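ATP-dependent RNA helicase HrpB (Escherichia coli, PDB 6EUD) hydrolyses ATP to ADP and phosphate as a bacterial DExH-box RNA helicase that binds single-stranded RNA. Local coordinates at residues A[216-222]-A[269-275]; A[278-283]-A[322-326]. All blocks are in the same frame, centred on the assembly; numbering follows the deposited sequence.

Interaction 1: residues A[216-222]-A[269-275]; sequences GSLLLFL and RKVVLAT
Strands 217-221 and 269-274 pair in parallel as neighbours in the buried central sheet of the C-terminal helicase domain, their axes approaching to 4.7 Å at 14°. The backbone ladder begins at Leu218 N, 2.9 Å from Lys270 O, and runs on through Val272, Leu220 and Ala274 to Leu222. One step earlier a side chain takes over: Ser217 OG accepts a hydrogen bond from Lys270 N, 3.0 Å away and almost straight (177°). Strand 287-302 pairs with the other edge of 217-221, and 243-248 with that of 269-274, in the RecA-like alpha/beta fold of this P-loop NTPase-clan domain. Leu220 CD2 meets Leu273 CD2 at 4.0 Å on the face where Leu220 also packs on Val203 of helix 199-213; on the other, Leu219 CD1 reaches across to Val272 CG1 at 3.7 Å. Arg269 bends at its third torsion (chi3 -56°) and turns the edge of its guanidinium to Gly216 O, gripped by NH2 at 2.8 Å on a lone pair and by NE at 2.9 Å from above the carbonyl plane, off the lone pairs. NH1 bonds Leu211 O, and NH2 also Glu214 O. A leucine here would probably leave these three carbonyls without their arginine donors.

Interaction 2: residues A[278-283]-A[322-326]; sequences AETSLT and QRAGR
Glu279 meets helix 317-325 with both its backbone and its carboxylate, joining the 278-283 loop to the last turn of the helix. Its carbonyl O accepts from Gln322 NE2 at 3.2 Å, with the acceptor in the amide plane and the N-H pointing fairly straight at it (157°). A bend at the second torsion of Gln322 (chi2 72°) brings NE2 to that oxygen; separately, its CG lies 3.5 Å from Thr280 CG2. Glu279 OE1, in turn, forms a salt bridge with Arg323 NE at 3.1 Å; the arginine presents its guanidinium edge, while the oxygen is met from above the carboxylate plane, the planes 64° apart. Arg323 has a second acid partner, Asp292, through NH1, and Thr280 OG1 is hydrogen-bonded to His129 of the DEFH box. Arg326 bends toward the same loop: its NE is 3.2 Å from Glu279 O, but at an angle too poor for a hydrogen bond, and NH2 is 3.6 Å from Thr280 O. Gln322 NE2 sits above the centre of this guanidinium. Gln322 opens the QRxGRxGR sequence of motif VI, which runs beyond helix 317-325, and the loop corresponds to motif V. The two acids on NE and NH1 probably fix the rotation of the Arg323 guanidinium, while Arg326 lies close to the loop carbonyls without a hydrogen bond to them, consistent with the arginine-finger role of motif VI arginines in DEAH/RHA relatives.

The two contacts are in series along the chain, their centres 11 Å apart, and both belong to the C-terminal helicase domain. Phe221 joins them: CE2 of its ring packs 3.6 Å from Ala278 CB, and CE1 lies 3.7 Å from Arg323 CB, while Leu219 CD2 reaches Arg326 CB at 4.0 Å. The face of the sheet bearing Leu219 and Phe221 in interaction 1 thus backs the loop and helix of interaction 2. That loop faces the first helicase domain: Ser281 O is hydrogen-bonded to Thr32 OG1 of the predicted ATP site, and the side chain of Thr283 comes within about 3 Å of that of Thr32, against about 11 Å for Leu219.

Interaction 1: residues A[216-222]-A[269-275]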
loop_
_atom_site.group_PDB
_atom_site.type_symbol
_atom_site.label_atom_id
_atom_site.label_comp_id
_atom_site.label_asym_id
_atom_site.label_seq_id
_atom_site.Cartn_x
_atom_site.Cartn_y
_atom_site.Cartn_z
ATOM N N GLY A 216 6.028 -29.838 -31.244
ATOM C CA GLY A 216 6.437 -28.440 -31.292
ATOM C C GLY A 216 7.371 -27.980 -30.199
ATOM O O GLY A 216 7.706 -28.742 -29.294
ATOM N N SER A 217 7.813 -26.733 -30.297
ATOM C CA SER A 217 8.624 -26.141 -29.244
ATOM C C SER A 217 7.713 -25.537 -28.202
ATOM O O SER A 217 6.554 -25.196 -28.481
ATOM C CB SER A 217 9.589 -25.089 -29.787
ATOM O OG SER A 217 10.652 -25.714 -30.484
ATOM N N LEU A 218 8.262 -25.400 -27.000
ATOM C CA LEU A 218 7.474 -25.172 -25.818
ATOM C C LEU A 218 8.042 -24.015 -25.017
ATOM O O LEU A 218 9.254 -23.949 -24.793
ATOM C CB LEU A 218 7.435 -26.451 -24.969
ATOM C CG LEU A 218 6.535 -26.545 -23.732
ATOM C CD1 LEU A 218 6.183 -28.024 -23.427
ATOM C CD2 LEU A 218 7.238 -25.915 -22.551
ATOM N N LEU A 219 7.150 -23.128 -24.570
ATOM C CA LEU A 219 7.514 -21.992 -23.729
ATOM C C LEU A 219 6.949 -22.189 -22.318
ATOM O O LEU A 219 5.731 -22.310 -22.116
ATOM C CB LEU A 219 6.998 -20.670 -24.322
ATOM C CG LEU A 219 7.241 -19.378 -23.517
ATOM C CD1 LEU A 219 8.745 -19.082 -23.250
ATOM C CD2 LEU A 219 6.584 -18.201 -24.236
ATOM N N LEU A 220 7.849 -22.218 -21.351
ATOM C CA LEU A 220 7.498 -22.485 -19.965
ATOM C C LEU A 220 7.670 -21.224 -19.119
ATOM O O LEU A 220 8.787 -20.722 -18.998
ATOM C CB LEU A 220 8.370 -23.624 -19.427
ATOM C CG LEU A 220 8.366 -23.935 -17.936
ATOM C CD1 LEU A 220 6.955 -24.231 -17.424
ATOM C CD2 LEU A 220 9.319 -25.115 -17.664
ATOM N N PHE A 221 6.578 -20.717 -18.550
ATOM C CA PHE A 221 6.636 -19.532 -17.692
ATOM C C PHE A 221 6.854 -19.937 -16.251
ATOM O O PHE A 221 6.117 -20.761 -15.740
ATOM C CB PHE A 221 5.353 -18.689 -17.806
ATOM C CG PHE A 221 5.196 -17.975 -19.149
ATOM C CD1 PHE A 221 4.340 -18.479 -20.139
ATOM C CD2 PHE A 221 5.900 -16.801 -19.419
ATOM C CE1 PHE A 221 4.186 -17.820 -21.375
ATOM C CE2 PHE A 221 5.755 -16.136 -20.650
ATOM C CZ PHE A 221 4.896 -16.644 -21.627
ATOM N N LEU A 222 7.870 -19.352 -15.610
ATOM C CA LEU A 222 8.209 -19.620 -14.212
ATOM C C LEU A 222 8.340 -18.303 -13.434
ATOM O O LEU A 222 8.460 -17.236 -14.045
ATOM C CB LEU A 222 9.502 -20.437 -14.153
ATOM C CG LEU A 222 9.259 -21.827 -14.731
ATOM C CD1 LEU A 222 10.533 -22.643 -14.889
ATOM C CD2 LEU A 222 8.237 -22.541 -13.833
ATOM N N ARG A 269 13.711 -29.703 -31.080
ATOM C CA ARG A 269 12.695 -28.832 -30.511
ATOM C C ARG A 269 13.280 -28.195 -29.267
ATOM O O ARG A 269 14.172 -28.766 -28.655
ATOM C CB ARG A 269 11.426 -29.625 -30.178
ATOM C CG ARG A 269 11.648 -30.739 -29.151
ATOM C CD ARG A 269 10.552 -31.790 -29.182
ATOM N NE ARG A 269 9.230 -31.212 -29.001
ATOM C CZ ARG A 269 8.181 -31.895 -28.565
ATOM N NH1 ARG A 269 8.316 -33.177 -28.260
ATOM N NH2 ARG A 269 6.999 -31.300 -28.427
ATOM N N LYS A 270 12.785 -27.027 -28.876
ATOM C CA LYS A 270 13.310 -26.358 -27.689
ATOM C C LYS A 270 12.266 -26.133 -26.601
ATOM O O LYS A 270 11.085 -25.915 -26.874
ATOM C CB LYS A 270 13.943 -25.014 -28.075
ATOM C CG LYS A 270 12.939 -23.998 -28.574
ATOM C CD LYS A 270 13.576 -22.662 -28.956
ATOM C CE LYS A 270 12.480 -21.702 -29.397
ATOM N NZ LYS A 270 12.975 -20.381 -29.809
ATOM N N VAL A 271 12.725 -26.200 -25.356
ATOM C CA VAL A 271 11.955 -25.733 -24.224
ATOM C C VAL A 271 12.569 -24.436 -23.727
ATOM O O VAL A 271 13.709 -24.418 -23.284
ATOM C CB VAL A 271 11.926 -26.751 -23.080
ATOM C CG1 VAL A 271 11.180 -26.164 -21.868
ATOM C CG2 VAL A 271 11.288 -28.058 -23.550
ATOM N N VAL A 272 11.813 -23.353 -23.809
ATOM C CA VAL A 272 12.292 -22.080 -23.322
ATOM C C VAL A 272 11.718 -21.855 -21.940
ATOM O O VAL A 272 10.505 -21.836 -21.752
ATOM C CB VAL A 272 11.916 -20.920 -24.264
ATOM C CG1 VAL A 272 12.399 -19.618 -23.707
ATOM C CG2 VAL A 272 12.529 -21.135 -25.619
ATOM N N LEU A 273 12.608 -21.724 -20.966
ATOM C CA LEU A 273 12.220 -21.489 -19.589
ATOM C C LEU A 273 12.401 -19.997 -19.313
ATOM O O LEU A 273 13.512 -19.485 -19.315
ATOM C CB LEU A 273 13.050 -22.352 -18.628
ATOM C CG LEU A 273 13.168 -23.874 -18.853
ATOM C CD1 LEU A 273 14.338 -24.237 -19.781
ATOM C CD2 LEU A 273 13.275 -24.632 -17.521
ATOM N N ALA A 274 11.303 -19.292 -19.086
ATOM C CA ALA A 274 11.354 -17.841 -18.996
ATOM C C ALA A 274 10.522 -17.316 -17.842
ATOM O O ALA A 274 9.637 -18.018 -17.328
ATOM C CB ALA A 274 10.882 -17.214 -20.315
ATOM N N THR A 275 10.817 -16.081 -17.442
ATOM C CA THR A 275 9.957 -15.307 -16.551
ATOM C C THR A 275 8.929 -14.565 -17.392
ATOM O O THR A 275 8.988 -14.633 -18.624
ATOM C CB THR A 275 10.757 -14.297 -15.744
ATOM O OG1 THR A 275 11.375 -13.385 -16.656
ATOM C CG2 THR A 275 11.830 -14.996 -14.932
#

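Interaction 2: residues A[278-283]-A[322-326]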
loop_
_atom_site.group_PDB
_atom_site.type_symbol
_atom_site.label_atom_id
_atom_site.label_comp_id
_atom_site.label_asym_id
_atom_site.label_seq_id
_atom_site.Cartn_x
_atom_site.Cartn_y
_atom_site.Cartn_z
ATOM N N ALA A 278 8.592 -12.799 -21.081
ATOM C CA ALA A 278 8.216 -13.414 -22.347
ATOM C C ALA A 278 6.715 -13.256 -22.612
ATOM O O ALA A 278 6.220 -13.599 -23.686
ATOM C CB ALA A 278 8.615 -14.880 -22.362
ATOM N N GLU A 279 6.003 -12.715 -21.632
ATOM C CA GLU A 279 4.553 -12.613 -21.706
ATOM C C GLU A 279 4.088 -11.580 -22.734
ATOM O O GLU A 279 3.111 -11.809 -23.447
ATOM C CB GLU A 279 3.980 -12.280 -20.323
ATOM C CG GLU A 279 2.460 -12.391 -20.222
ATOM C CD GLU A 279 1.923 -11.964 -18.860
ATOM O OE1 GLU A 279 2.299 -12.589 -17.836
ATOM O OE2 GLU A 279 1.120 -11.000 -18.823
ATOM N N THR A 280 4.776 -10.442 -22.805
ATOM C CA THR A 280 4.370 -9.356 -23.702
ATOM C C THR A 280 5.560 -8.639 -24.329
ATOM O O THR A 280 5.488 -8.228 -25.478
ATOM C CB THR A 280 3.501 -8.278 -22.979
ATOM O OG1 THR A 280 4.280 -7.633 -21.960
ATOM C CG2 THR A 280 2.244 -8.876 -22.361
ATOM N N SER A 281 6.646 -8.493 -23.569
ATOM C CA SER A 281 7.781 -7.657 -23.977
ATOM C C SER A 281 8.758 -8.333 -24.929
ATOM O O SER A 281 9.472 -7.674 -25.686
ATOM C CB SER A 281 8.561 -7.193 -22.749
ATOM O OG SER A 281 9.360 -8.237 -22.230
ATOM N N LEU A 282 8.801 -9.654 -24.867
ATOM C CA LEU A 282 9.766 -10.413 -25.640
ATOM C C LEU A 282 9.040 -11.410 -26.529
ATOM O O LEU A 282 8.066 -12.043 -26.108
ATOM C CB LEU A 282 10.743 -11.117 -24.700
ATOM C CG LEU A 282 12.170 -11.360 -25.172
ATOM C CD1 LEU A 282 12.702 -10.140 -25.892
ATOM C CD2 LEU A 282 13.020 -11.664 -23.957
ATOM N N THR A 283 9.501 -11.528 -27.763
ATOM C CA THR A 283 8.911 -12.463 -28.697
ATOM C C THR A 283 9.811 -13.672 -28.908
ATOM O O THR A 283 10.890 -13.570 -29.490
ATOM C CB THR A 283 8.608 -11.777 -30.036
ATOM O OG1 THR A 283 7.466 -10.927 -29.869
ATOM C CG2 THR A 283 8.324 -12.794 -31.131
ATOM N N GLN A 322 -2.884 -13.920 -21.831
ATOM C CA GLN A 322 -1.778 -13.376 -22.609
ATOM C C GLN A 322 -0.677 -14.446 -22.775
ATOM O O GLN A 322 -0.117 -14.601 -23.860
ATOM C CB GLN A 322 -1.235 -12.113 -21.960
ATOM C CG GLN A 322 -0.073 -11.474 -22.675
ATOM C CD GLN A 322 -0.456 -10.794 -23.981
ATOM O OE1 GLN A 322 -1.607 -10.386 -24.170
ATOM N NE2 GLN A 322 0.515 -10.656 -24.888
ATOM N N ARG A 323 -0.416 -15.212 -21.716
ATOM C CA ARG A 323 0.574 -16.284 -21.760
ATOM C C ARG A 323 0.170 -17.396 -22.716
ATOM O O ARG A 323 1.000 -17.924 -23.440
ATOM C CB ARG A 323 0.790 -16.879 -20.374
ATOM C CG ARG A 323 1.580 -16.003 -19.476
ATOM C CD ARG A 323 1.673 -16.547 -18.055
ATOM N NE ARG A 323 2.403 -15.581 -17.239
ATOM C CZ ARG A 323 2.938 -15.838 -16.055
ATOM N NH1 ARG A 323 2.836 -17.045 -15.519
ATOM N NH2 ARG A 323 3.589 -14.882 -15.409
ATOM N N ALA A 324 -1.106 -17.764 -22.701
ATOM C CA ALA A 324 -1.625 -18.773 -23.610
ATOM C C ALA A 324 -1.454 -18.333 -25.072
ATOM O O ALA A 324 -1.109 -19.137 -25.935
ATOM C CB ALA A 324 -3.088 -19.049 -23.303
ATOM N N GLY A 325 -1.664 -17.048 -25.338
ATOM C CA GLY A 325 -1.586 -16.527 -26.693
ATOM C C GLY A 325 -0.182 -16.553 -27.255
ATOM O O GLY A 325 0.006 -16.399 -28.463
ATOM N N ARG A 326 0.809 -16.737 -26.386
ATOM C CA ARG A 326 2.186 -16.921 -26.841
ATOM C C ARG A 326 2.374 -18.287 -27.540
ATOM O O ARG A 326 3.385 -18.515 -28.216
ATOM C CB ARG A 326 3.182 -16.751 -25.672
ATOM C CG ARG A 326 3.332 -15.294 -25.201
ATOM C CD ARG A 326 2.912 -14.354 -26.301
ATOM N NE ARG A 326 3.639 -13.096 -26.339
ATOM C CZ ARG A 326 3.334 -12.121 -27.186
ATOM N NH1 ARG A 326 2.322 -12.291 -28.029
ATOM N NH2 ARG A 326 4.027 -10.985 -27.195
#